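PDB 3IL0: aminopeptidase P; XAA-pro aminopeptidase from Streptococcus thermophilus, which probably acts as a metal-dependent aminopeptidase of the peptidase M24B family, represented here by its N-terminal domain alone. Local coordinates for residues Ala22-Gly27 against Asp77-Ile82; Ala42-Thr47 against Arg51-Asp56. All coordinates share one frame; numbering follows the deposited sequence.

Both contacts reach the same mixed beta-sheet of the creatinase/prolidase N-terminal domain, and their centres lie about 6 Å apart. Contact 2 is the hairpin of strands 42-47 and 51-55; contact 1 sets helix 78-88 against strand 22-25, the neighbour of strand 42-47 on its other flank. The two meet through probable backbone hydrogen bonds, Val25 N to Val44 O at 2.9 Å and Leu23 N to Ile46 O at 3.0 Å, and through Ile82 CG2, which packs 3.4 Å from Phe45 CE1. The M24 peptidase domain of the full-length protein is absent from this chain; a glycerol bound about 3 Å from the Arg51 side chain is probably a crystallisation additive.

Contact 1 of 2, residues Ala22-Gly27 against Asp77-Ile82; sequences ALLVTG and DPLKDI
Helix-on-sheet packing in the creatinase/prolidase N-terminal domain brings the first turn of helix 78-88 over strand 22-25, and on the strand side Leu24 alone carries the contact. Its CB is directed at the helix, and with CG anti to the backbone N (chi1 174°) the branched end reaches out from the sheet, close beside two helix residues one turn apart. Leu24 CD1 meets both, 3.6 Å from Ile82 CD1 and 4.0 Å from Leu79 CD2. The second methyl, Leu24 CD2, also meets Leu79 CD2 at 4.0 Å, so that this one leucine methyl of the helix touches both branches of the fork. Leu24 crosses each of the two helix side chains at about a right angle, and the touching is done entirely by terminal methyl groups. Ile82 directs its CB at the strand, and its CG1 branch is extended (chi2 167°), which carries CD1 out to Leu24 CD1, while Leu79 starts off to one side and comes closer through its tip. The backbones stay well apart, with Leu24 CA and Ile82 CA 9.1 Å from each other, and only 98 Å² is buried between the segments. No hydrogen bond crosses; the helix start is held by its own turn, Asp81 N to Asp77 O and Ile82 N to Pro78 O, with Asp77 at the N-cap position. Around this apolar cluster, Tyr104 and Leu108 of helix 102-111 pack on Leu24, Ile111 and Phe112 adjoin Leu79, and Ile82 rests on Phe45 and Leu54 of the adjacent hairpin strands.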
ATOM      1  N   ALA A  22       3.431  -6.784  -4.737  1.00 24.96           N
ATOM      2  CA  ALA A  22       2.986  -5.591  -4.021  1.00 24.10           C
ATOM      3  C   ALA A  22       1.482  -5.658  -3.652  1.00 23.36           C
ATOM      4  O   ALA A  22       0.721  -6.401  -4.236  1.00 22.89           O
ATOM      5  CB  ALA A  22       3.275  -4.364  -4.923  1.00 23.81           C
ATOM      6  N   LEU A  23       1.101  -4.862  -2.673  1.00 22.60           N
ATOM      7  CA  LEU A  23      -0.265  -4.650  -2.309  1.00 22.13           C
ATOM      8  C   LEU A  23      -0.490  -3.172  -2.105  1.00 21.92           C
ATOM      9  O   LEU A  23       0.246  -2.490  -1.370  1.00 20.51           O
ATOM     10  CB  LEU A  23      -0.640  -5.409  -1.045  1.00 22.87           C
ATOM     11  CG  LEU A  23      -2.148  -5.469  -0.735  1.00 21.37           C
ATOM     12  CD1 LEU A  23      -2.964  -6.281  -1.790  1.00 19.46           C
ATOM     13  CD2 LEU A  23      -2.333  -5.985   0.655  1.00 21.02           C
ATOM     14  N   LEU A  24      -1.491  -2.667  -2.795  1.00 20.84           N
ATOM     15  CA  LEU A  24      -1.957  -1.352  -2.571  1.00 20.80           C
ATOM     16  C   LEU A  24      -2.967  -1.463  -1.395  1.00 22.97           C
ATOM     17  O   LEU A  24      -3.897  -2.254  -1.453  1.00 20.93           O
ATOM     18  CB  LEU A  24      -2.633  -0.899  -3.850  1.00 20.73           C
ATOM     19  CG  LEU A  24      -3.351   0.438  -3.809  1.00 21.41           C
ATOM     20  CD1 LEU A  24      -2.268   1.493  -3.894  1.00 14.76           C
ATOM     21  CD2 LEU A  24      -4.401   0.613  -4.940  1.00 16.45           C
ATOM     22  N   VAL A  25      -2.785  -0.631  -0.374  1.00 25.31           N
ATOM     23  CA  VAL A  25      -3.629  -0.568   0.810  1.00 27.30           C
ATOM     24  C   VAL A  25      -4.249   0.833   0.906  1.00 30.31           C
ATOM     25  O   VAL A  25      -3.548   1.812   1.061  1.00 31.83           O
ATOM     26  CB  VAL A  25      -2.797  -0.873   2.098  1.00 27.42           C
ATOM     27  CG1 VAL A  25      -3.661  -0.808   3.317  1.00 26.18           C
ATOM     28  CG2 VAL A  25      -2.095  -2.240   1.956  1.00 24.96           C
ATOM     29  N   THR A  26      -5.563   0.889   0.736  1.00 33.34           N
ATOM     30  CA  THR A  26      -6.399   2.069   0.868  1.00 35.72           C
ATOM     31  C   THR A  26      -7.309   1.704   2.054  1.00 38.30           C
ATOM     32  O   THR A  26      -7.458   0.502   2.417  1.00 38.28           O
ATOM     33  CB  THR A  26      -7.235   2.254  -0.406  1.00 36.09           C
ATOM     34  OG1 THR A  26      -7.785   0.973  -0.800  1.00 37.26           O
ATOM     35  CG2 THR A  26      -6.356   2.699  -1.556  1.00 35.54           C
ATOM     36  N   GLY A  27      -7.896   2.703   2.697  1.00 40.36           N
ATOM     37  CA  GLY A  27      -8.738   2.442   3.892  1.00 40.77           C
ATOM     38  C   GLY A  27      -7.968   2.883   5.108  1.00 41.89           C
ATOM     39  O   GLY A  27      -6.896   2.341   5.374  1.00 41.96           O
ATOM     40  N   ASP A  77      -0.554  12.929  -6.250  1.00 44.79           N
ATOM     41  CA  ASP A  77      -1.150  11.777  -7.006  1.00 43.10           C
ATOM     42  C   ASP A  77      -0.477  10.462  -6.664  1.00 39.94           C
ATOM     43  O   ASP A  77       0.499  10.052  -7.312  1.00 38.22           O
ATOM     44  CB  ASP A  77      -1.130  11.947  -8.526  1.00 43.61           C
ATOM     45  CG  ASP A  77      -2.175  11.043  -9.208  1.00 47.11           C
ATOM     46  OD1 ASP A  77      -2.687  10.033  -8.587  1.00 49.53           O
ATOM     47  OD2 ASP A  77      -2.495  11.386 -10.362  1.00 50.61           O
ATOM     48  N   PRO A  78      -1.009   9.802  -5.632  1.00 37.21           N
ATOM     49  CA  PRO A  78      -0.226   8.710  -5.115  1.00 34.95           C
ATOM     50  C   PRO A  78      -0.099   7.526  -6.091  1.00 32.25           C
ATOM     51  O   PRO A  78       0.959   6.883  -6.088  1.00 30.28           O
ATOM     52  CB  PRO A  78      -0.912   8.360  -3.786  1.00 35.00           C
ATOM     53  CG  PRO A  78      -2.209   9.172  -3.778  1.00 37.22           C
ATOM     54  CD  PRO A  78      -2.001  10.305  -4.670  1.00 37.02           C
ATOM     55  N   LEU A  79      -1.132   7.255  -6.899  1.00 30.12           N
ATOM     56  CA  LEU A  79      -1.071   6.122  -7.844  1.00 29.50           C
ATOM     57  C   LEU A  79      -0.012   6.424  -8.956  1.00 29.10           C
ATOM     58  O   LEU A  79       0.708   5.538  -9.384  1.00 26.83           O
ATOM     59  CB  LEU A  79      -2.452   5.756  -8.437  1.00 28.52           C
ATOM     60  CG  LEU A  79      -3.493   5.253  -7.422  1.00 29.04           C
ATOM     61  CD1 LEU A  79      -4.909   5.272  -7.976  1.00 24.47           C
ATOM     62  CD2 LEU A  79      -3.155   3.868  -6.930  1.00 23.26           C
ATOM     63  N   LYS A  80       0.064   7.677  -9.389  1.00 30.14           N
ATOM     64  CA  LYS A  80       1.110   8.133 -10.319  1.00 31.21           C
ATOM     65  C   LYS A  80       2.457   7.914  -9.689  1.00 31.04           C
ATOM     66  O   LYS A  80       3.358   7.390 -10.334  1.00 31.36           O
ATOM     67  CB  LYS A  80       0.945   9.611 -10.634  1.00 32.90           C
ATOM     68  CG  LYS A  80       1.367   9.976 -12.064  1.00 38.93           C
ATOM     69  CD  LYS A  80       1.245  11.506 -12.388  1.00 43.50           C
ATOM     70  CE  LYS A  80       2.389  12.363 -11.734  1.00 45.73           C
ATOM     71  NZ  LYS A  80       3.766  11.759 -11.927  1.00 44.72           N
ATOM     72  N   ASP A  81       2.615   8.260  -8.415  1.00 29.78           N
ATOM     73  CA  ASP A  81       3.920   8.048  -7.799  1.00 30.31           C
ATOM     74  C   ASP A  81       4.268   6.570  -7.608  1.00 28.74           C
ATOM     75  O   ASP A  81       5.435   6.222  -7.753  1.00 27.52           O
ATOM     76  CB  ASP A  81       4.048   8.838  -6.475  1.00 32.15           C
ATOM     77  CG  ASP A  81       4.109  10.358  -6.719  1.00 36.23           C
ATOM     78  OD1 ASP A  81       4.988  10.749  -7.539  1.00 42.99           O
ATOM     79  OD2 ASP A  81       3.275  11.126  -6.167  1.00 41.18           O
ATOM     80  N   ILE A  82       3.280   5.715  -7.310  1.00 26.66           N
ATOM     81  CA  ILE A  82       3.535   4.274  -7.127  1.00 26.86           C
ATOM     82  C   ILE A  82       4.069   3.598  -8.423  1.00 27.63           C
ATOM     83  O   ILE A  82       4.914   2.693  -8.382  1.00 26.05           O
ATOM     84  CB  ILE A  82       2.272   3.542  -6.675  1.00 26.65           C
ATOM     85  CG1 ILE A  82       1.946   3.909  -5.220  1.00 26.99           C
ATOM     86  CG2 ILE A  82       2.424   2.016  -6.780  1.00 25.57           C
ATOM     87  CD1 ILE A  82       0.533   3.485  -4.793  1.00 26.96           C
TER

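Contact 2 of 2, residues Ala42-Thr47 against Arg51-Asp56; sequences ATVFIT and RLFLTD
Thr43 and Leu54 form one hydrogen-bonded pair of an antiparallel beta hairpin, and Phe45 and Leu52 form the next, so both backbone N-H groups and both carbonyls of each pair find partners across the strands. Leu54 N gives the shortest bond, 2.7 Å to Thr43 O; the return bond, Thr43 N to Leu54 O, is 2.9 Å. At the second pair, Phe45 N reaches Leu52 O at 3.1 Å and Leu52 N reaches Phe45 O at 2.9 Å. Leu52 O also receives a CA-H...O contact from Val44 CA at 3.3 Å. At the non-hydrogen-bonded pair in between, Val44 CG2 meets Phe53 CD1 at 4.1 Å, an oblique approach to the ring. On the other face, CG of Phe45 stands anti to the backbone N (chi1 -174°), which carries the ring away from strand 51-55, so that CD2 keeps only a 4.2 Å contact with Leu52 CD1. Several side-chain polar atoms find partners beyond the strand pairing: Thr47 OG1 bonds to the turn amides of Asn49 and Arg50, Thr55 OG1 to Asn41 O, Arg51 NH1 to Gly69 O, and Asp56 OD1 to Tyr59 N, while Asp56 OD2 forms a salt bridge with Arg58 NH1. The outward edges of the hairpin are paired as well, Val44 and Ile46 with strand 22-25, Arg51 and Phe53 with the chain at 71-74. Helix 78-88 covers the Phe45 and Leu52 face, whereas Ile31 of helix 28-35 packs on Ala42, Val44 and Phe53.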
ATOM      1  N   ALA A  42      -3.979   9.125   3.290  1.00 47.53           N
ATOM      2  CA  ALA A  42      -2.752   8.369   3.121  1.00 45.24           C
ATOM      3  C   ALA A  42      -3.057   7.199   2.153  1.00 43.00           C
ATOM      4  O   ALA A  42      -4.202   6.725   2.099  1.00 42.99           O
ATOM      5  CB  ALA A  42      -2.245   7.849   4.475  1.00 44.84           C
ATOM      6  N   THR A  43      -2.048   6.781   1.363  1.00 39.93           N
ATOM      7  CA  THR A  43      -2.080   5.514   0.596  1.00 36.65           C
ATOM      8  C   THR A  43      -0.840   4.779   1.037  1.00 33.77           C
ATOM      9  O   THR A  43       0.222   5.400   1.280  1.00 34.43           O
ATOM     10  CB  THR A  43      -2.038   5.718  -0.958  1.00 37.15           C
ATOM     11  OG1 THR A  43      -3.174   6.484  -1.399  1.00 37.47           O
ATOM     12  CG2 THR A  43      -2.021   4.338  -1.759  1.00 36.32           C
ATOM     13  N   VAL A  44      -0.957   3.467   1.146  1.00 29.93           N
ATOM     14  CA  VAL A  44       0.191   2.616   1.454  1.00 26.70           C
ATOM     15  C   VAL A  44       0.436   1.665   0.299  1.00 24.78           C
ATOM     16  O   VAL A  44      -0.516   1.175  -0.347  1.00 24.43           O
ATOM     17  CB  VAL A  44      -0.049   1.883   2.768  1.00 26.57           C
ATOM     18  CG1 VAL A  44       0.895   0.671   2.961  1.00 23.23           C
ATOM     19  CG2 VAL A  44       0.033   2.891   3.874  1.00 25.91           C
ATOM     20  N   PHE A  45       1.705   1.407   0.029  1.00 22.37           N
ATOM     21  CA  PHE A  45       2.050   0.512  -1.012  1.00 21.91           C
ATOM     22  C   PHE A  45       3.257  -0.267  -0.501  1.00 23.40           C
ATOM     23  O   PHE A  45       4.321   0.306  -0.367  1.00 23.27           O
ATOM     24  CB  PHE A  45       2.368   1.286  -2.307  1.00 21.32           C
ATOM     25  CG  PHE A  45       2.611   0.395  -3.512  1.00 18.81           C
ATOM     26  CD1 PHE A  45       1.562  -0.185  -4.169  1.00 21.15           C
ATOM     27  CD2 PHE A  45       3.883   0.137  -3.959  1.00 20.65           C
ATOM     28  CE1 PHE A  45       1.774  -1.008  -5.273  1.00 25.27           C
ATOM     29  CE2 PHE A  45       4.136  -0.699  -5.094  1.00 20.94           C
ATOM     30  CZ  PHE A  45       3.076  -1.255  -5.749  1.00 25.44           C
ATOM     31  N   ILE A  46       3.086  -1.567  -0.257  1.00 24.19           N
ATOM     32  CA  ILE A  46       4.110  -2.454   0.316  1.00 25.58           C
ATOM     33  C   ILE A  46       4.511  -3.524  -0.713  1.00 25.64           C
ATOM     34  O   ILE A  46       3.645  -4.182  -1.335  1.00 25.34           O
ATOM     35  CB  ILE A  46       3.640  -3.128   1.669  1.00 26.25           C
ATOM     36  CG1 ILE A  46       3.358  -2.052   2.716  1.00 27.91           C
ATOM     37  CG2 ILE A  46       4.711  -4.099   2.269  1.00 25.69           C
ATOM     38  CD1 ILE A  46       2.775  -2.609   4.028  1.00 28.01           C
ATOM     39  N   THR A  47       5.831  -3.661  -0.889  1.00 24.76           N
ATOM     40  CA  THR A  47       6.447  -4.717  -1.700  1.00 25.15           C
ATOM     41  C   THR A  47       7.326  -5.677  -0.790  1.00 25.08           C
ATOM     42  O   THR A  47       7.460  -5.468   0.424  1.00 23.87           O
ATOM     43  CB  THR A  47       7.323  -4.046  -2.804  1.00 25.45           C
ATOM     44  OG1 THR A  47       8.563  -3.615  -2.230  1.00 28.01           O
ATOM     45  CG2 THR A  47       6.569  -2.800  -3.379  1.00 21.46           C
ATOM     46  N   ARG A  51       8.306  -0.201   1.803  1.00 33.03           N
ATOM     47  CA  ARG A  51       7.063   0.176   2.385  1.00 33.86           C
ATOM     48  C   ARG A  51       6.935   1.646   2.100  1.00 33.78           C
ATOM     49  O   ARG A  51       7.772   2.439   2.554  1.00 35.42           O
ATOM     50  CB  ARG A  51       7.083  -0.073   3.878  1.00 34.87           C
ATOM     51  CG  ARG A  51       7.365  -1.513   4.252  1.00 36.69           C
ATOM     52  CD  ARG A  51       6.987  -1.776   5.684  1.00 41.23           C
ATOM     53  NE  ARG A  51       7.559  -3.061   6.052  1.00 45.75           N
ATOM     54  CZ  ARG A  51       8.723  -3.240   6.666  1.00 48.36           C
ATOM     55  NH1 ARG A  51       9.455  -2.214   7.074  1.00 49.14           N
ATOM     56  NH2 ARG A  51       9.141  -4.472   6.885  1.00 51.68           N
ATOM     57  N   LEU A  52       5.898   2.022   1.354  1.00 32.63           N
ATOM     58  CA  LEU A  52       5.673   3.402   1.020  1.00 32.49           C
ATOM     59  C   LEU A  52       4.447   3.935   1.714  1.00 34.01           C
ATOM     60  O   LEU A  52       3.395   3.279   1.792  1.00 33.27           O
ATOM     61  CB  LEU A  52       5.500   3.551  -0.483  1.00 31.75           C
ATOM     62  CG  LEU A  52       6.612   3.063  -1.407  1.00 30.54           C
ATOM     63  CD1 LEU A  52       6.272   3.450  -2.839  1.00 25.70           C
ATOM     64  CD2 LEU A  52       8.038   3.626  -0.937  1.00 28.17           C
ATOM     65  N   PHE A  53       4.568   5.155   2.204  1.00 35.78           N
ATOM     66  CA  PHE A  53       3.421   5.853   2.775  1.00 37.18           C
ATOM     67  C   PHE A  53       3.281   7.125   1.980  1.00 37.99           C
ATOM     68  O   PHE A  53       4.231   7.910   1.908  1.00 38.17           O
ATOM     69  CB  PHE A  53       3.671   6.166   4.273  1.00 37.46           C
ATOM     70  CG  PHE A  53       2.544   6.906   4.935  1.00 39.31           C
ATOM     71  CD1 PHE A  53       1.618   6.227   5.720  1.00 41.49           C
ATOM     72  CD2 PHE A  53       2.398   8.287   4.766  1.00 42.02           C
ATOM     73  CE1 PHE A  53       0.577   6.904   6.333  1.00 42.07           C
ATOM     74  CE2 PHE A  53       1.348   8.965   5.343  1.00 42.26           C
ATOM     75  CZ  PHE A  53       0.442   8.276   6.149  1.00 42.28           C
ATOM     76  N   LEU A  54       2.117   7.359   1.391  1.00 39.33           N
ATOM     77  CA  LEU A  54       1.999   8.484   0.491  1.00 40.61           C
ATOM     78  C   LEU A  54       0.937   9.447   0.984  1.00 42.43           C
ATOM     79  O   LEU A  54      -0.220   9.066   1.180  1.00 42.22           O
ATOM     80  CB  LEU A  54       1.723   8.009  -0.967  1.00 40.50           C
ATOM     81  CG  LEU A  54       2.729   7.018  -1.597  1.00 39.10           C
ATOM     82  CD1 LEU A  54       2.176   5.621  -1.643  1.00 36.67           C
ATOM     83  CD2 LEU A  54       3.109   7.438  -2.978  1.00 37.70           C
ATOM     84  N   THR A  55       1.335  10.707   1.152  1.00 44.97           N
ATOM     85  CA  THR A  55       0.394  11.760   1.521  1.00 46.99           C
ATOM     86  C   THR A  55       0.744  13.164   0.939  1.00 49.23           C
ATOM     87  O   THR A  55       1.812  13.379   0.358  1.00 48.90           O
ATOM     88  CB  THR A  55       0.249  11.790   3.049  1.00 46.69           C
ATOM     89  OG1 THR A  55      -0.853  12.620   3.403  1.00 46.37           O
ATOM     90  CG2 THR A  55       1.524  12.272   3.704  1.00 45.33           C
ATOM     91  N   ASP A  56      -0.202  14.091   1.073  1.00 52.62           N
ATOM     92  CA  ASP A  56      -0.034  15.513   0.673  1.00 55.28           C
ATOM     93  C   ASP A  56       0.892  16.338   1.598  1.00 56.89           C
ATOM     94  O   ASP A  56       1.407  15.838   2.626  1.00 56.99           O
ATOM     95  CB  ASP A  56      -1.395  16.211   0.606  1.00 55.42           C
ATOM     96  CG  ASP A  56      -2.081  16.265   1.964  1.00 57.85           C
ATOM     97  OD1 ASP A  56      -1.382  16.476   2.995  1.00 57.48           O
ATOM     98  OD2 ASP A  56      -3.329  16.082   2.001  1.00 61.27           O
TER